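Local coordinates for ABC-type transport system, molybdenum-specific extracellular solute-binding protein (Clostridium difficile, PDB 4KD5), which probably binds molybdate or tungstate outside the cell and delivers it to an ABC transporter for import, at residues 9-14 with 54-59. Numbering follows the deposited sequence. Where two conformers were deposited one is given.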
ATOM      1  N   ASN A   9     -11.590   9.039   4.018  1.00 49.85           N
ATOM      2  CA  ASN A   9     -12.187  10.088   4.830  1.00 42.02           C
ATOM      3  C   ASN A   9     -11.104  10.940   5.470  1.00 41.86           C
ATOM      4  O   ASN A   9     -10.312  10.447   6.278  1.00 41.88           O
ATOM      5  CB  ASN A   9     -13.091   9.482   5.907  1.00 41.67           C
ATOM      6  CG  ASN A   9     -14.428   9.035   5.360  1.00 53.66           C
ATOM      7  OD1 ASN A   9     -15.157   9.819   4.750  1.00 57.94           O
ATOM      8  ND2 ASN A   9     -14.753   7.763   5.560  1.00 65.51           N
ATOM      9  N   ILE A  10     -11.058  12.215   5.101  1.00 42.75           N
ATOM     10  CA  ILE A  10     -10.099  13.134   5.704  1.00 50.78           C
ATOM     11  C   ILE A  10     -10.809  14.164   6.582  1.00 50.41           C
ATOM     12  O   ILE A  10     -11.751  14.825   6.141  1.00 57.27           O
ATOM     13  CB  ILE A  10      -9.233  13.853   4.648  1.00 49.86           C
ATOM     14  CG1 ILE A  10      -8.255  12.879   3.997  1.00 52.42           C
ATOM     15  CG2 ILE A  10      -8.440  14.984   5.278  1.00 39.19           C
ATOM     16  CD1 ILE A  10      -8.838  12.077   2.870  1.00 48.33           C
ATOM     17  N   SER A  11     -10.365  14.284   7.829  1.00 47.75           N
ATOM     18  CA  SER A  11     -10.842  15.344   8.711  1.00 54.08           C
ATOM     19  C   SER A  11      -9.728  16.371   8.887  1.00 57.87           C
ATOM     20  O   SER A  11      -8.597  16.010   9.217  1.00 63.94           O
ATOM     21  CB  SER A  11     -11.266  14.778  10.063  1.00 50.12           C
ATOM     22  OG  SER A  11     -10.250  13.975  10.622  1.00 60.51           O
ATOM     23  N   ALA A  12     -10.042  17.643   8.654  1.00 49.35           N
ATOM     24  CA  ALA A  12      -9.042  18.706   8.710  1.00 46.31           C
ATOM     25  C   ALA A  12      -9.582  19.916   9.447  1.00 57.73           C
ATOM     26  O   ALA A  12     -10.791  20.102   9.540  1.00 63.45           O
ATOM     27  CB  ALA A  12      -8.609  19.098   7.314  1.00 46.33           C
ATOM     28  N   ALA A  13      -8.681  20.751   9.958  1.00 62.15           N
ATOM     29  CA  ALA A  13      -9.089  22.000  10.588  1.00 63.79           C
ATOM     30  C   ALA A  13      -9.793  22.859   9.548  1.00 62.90           C
ATOM     31  O   ALA A  13      -9.319  22.973   8.417  1.00 60.05           O
ATOM     32  CB  ALA A  13      -7.888  22.727  11.145  1.00 45.16           C
ATOM     33  N   ALA A  14     -10.905  23.481   9.937  1.00 61.09           N
ATOM     34  CA  ALA A  14     -11.737  24.251   9.009  1.00 61.18           C
ATOM     35  C   ALA A  14     -11.020  25.411   8.314  1.00 59.46           C
ATOM     36  O   ALA A  14     -11.562  26.014   7.387  1.00 68.24           O
ATOM     37  CB  ALA A  14     -12.981  24.754   9.719  1.00 63.52           C
ATOM     38  N   ALA A  54     -15.111   6.952  15.045  1.00 60.67           N
ATOM     39  CA  ALA A  54     -15.621   7.430  13.765  1.00 56.44           C
ATOM     40  C   ALA A  54     -14.636   7.076  12.662  1.00 63.99           C
ATOM     41  O   ALA A  54     -13.434   7.320  12.794  1.00 65.26           O
ATOM     42  CB  ALA A  54     -15.845   8.926  13.807  1.00 54.14           C
ATOM     43  N   PRO A  55     -15.151   6.517  11.558  1.00 69.05           N
ATOM     44  CA  PRO A  55     -14.322   5.985  10.469  1.00 63.80           C
ATOM     45  C   PRO A  55     -13.573   7.060   9.687  1.00 62.08           C
ATOM     46  O   PRO A  55     -13.994   7.450   8.593  1.00 73.73           O
ATOM     47  CB  PRO A  55     -15.342   5.289   9.563  1.00 67.35           C
ATOM     48  CG  PRO A  55     -16.631   5.990   9.833  1.00 70.24           C
ATOM     49  CD  PRO A  55     -16.593   6.366  11.288  1.00 70.01           C
ATOM     50  N   CYS A  56     -12.470   7.536  10.251  0.63 56.59           N
ATOM     51  CA  CYS A  56     -11.641   8.527   9.583  0.63 55.52           C
ATOM     52  C   CYS A  56     -10.342   7.877   9.132  0.63 53.80           C
ATOM     53  O   CYS A  56      -9.829   6.982   9.795  0.63 56.41           O
ATOM     54  CB  CYS A  56     -11.360   9.700  10.520  0.63 54.75           C
ATOM     55  SG  CYS A  56     -12.829  10.645  10.968  0.63 61.25           S
ATOM     56  N   ASP A  57      -9.818   8.324   7.997  1.00 48.94           N
ATOM     57  CA  ASP A  57      -8.601   7.742   7.440  1.00 57.75           C
ATOM     58  C   ASP A  57      -7.361   8.595   7.670  1.00 54.38           C
ATOM     59  O   ASP A  57      -6.310   8.080   8.042  1.00 54.01           O
ATOM     60  CB  ASP A  57      -8.771   7.472   5.940  1.00 52.10           C
ATOM     61  CG  ASP A  57      -9.863   6.470   5.651  1.00 55.37           C
ATOM     62  OD1 ASP A  57      -9.720   5.304   6.065  1.00 55.19           O
ATOM     63  OD2 ASP A  57     -10.859   6.853   5.008  1.00 60.00           O
ATOM     64  N   LEU A  58      -7.493   9.897   7.444  1.00 55.82           N
ATOM     65  CA  LEU A  58      -6.398  10.834   7.663  1.00 56.89           C
ATOM     66  C   LEU A  58      -6.908  12.020   8.483  1.00 59.62           C
ATOM     67  O   LEU A  58      -8.067  12.424   8.344  1.00 67.63           O
ATOM     68  CB  LEU A  58      -5.832  11.316   6.325  1.00 57.55           C
ATOM     69  CG  LEU A  58      -4.448  11.971   6.326  1.00 57.13           C
ATOM     70  CD1 LEU A  58      -3.352  10.923   6.250  1.00 49.23           C
ATOM     71  CD2 LEU A  58      -4.316  12.934   5.162  1.00 62.89           C
ATOM     72  N   PHE A  59      -6.054  12.566   9.343  1.00 51.70           N
ATOM     73  CA  PHE A  59      -6.429  13.710  10.168  1.00 49.92           C
ATOM     74  C   PHE A  59      -5.363  14.803  10.079  1.00 49.03           C
ATOM     75  O   PHE A  59      -4.177  14.544  10.293  1.00 50.78           O
ATOM     76  CB  PHE A  59      -6.643  13.260  11.615  1.00 50.32           C
ATOM     77  CG  PHE A  59      -6.949  14.380  12.570  1.00 54.34           C
ATOM     78  CD1 PHE A  59      -7.786  15.424  12.203  1.00 58.02           C
ATOM     79  CD2 PHE A  59      -6.428  14.365  13.852  1.00 54.87           C
ATOM     80  CE1 PHE A  59      -8.072  16.443  13.091  1.00 54.94           C
ATOM     81  CE2 PHE A  59      -6.710  15.377  14.745  1.00 52.95           C
ATOM     82  CZ  PHE A  59      -7.533  16.419  14.366  1.00 56.11           C
TER
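Strands 6-13 and 58-60 form a parallel pair in the mixed core sheet of one lobe of this periplasmic-binding-protein-like fold, linked by two helices and strand 34-41. Side chains alternate between the two faces along each strand, so that bridged residues share a face. On one face Ile10 and Leu58 lie alongside each other, pointing the same way, and both touch Phe211 of helix 205-215, with Ile10 CG1 3.7 Å from Leu58 CB. On the other face Phe59, its CG anti to the backbone N (chi1 176°), packs against helices 43-52 and 65-72. One ring edge faces Ser11: CD1 lies 3.1 Å from Ser11 O, near the ring plane, and 3.3 Å from Ser11 OG. The Phe59 side chain lies about 5 Å from that of Ser43, a predicted molybdate-binding residue. Between the strands, Ser11 N donates to Leu58 O (3.0 Å), nearly along the C=O axis. Asn9 O accepts two bonds in its carbonyl plane, from Leu58 N and, at 2.8 Å, from Asp57 N. Where the strand pairing begins, the Asp57 carboxylate crosses the Asn9 side chain obliquely, its plane parallel to the amide. Asp57 OD1 is hydrogen-bonded to Ser202 OG, while the anti lone pair of Asp57 OD2 takes an almost straight hydrogen bond (176°) from Asn9 N.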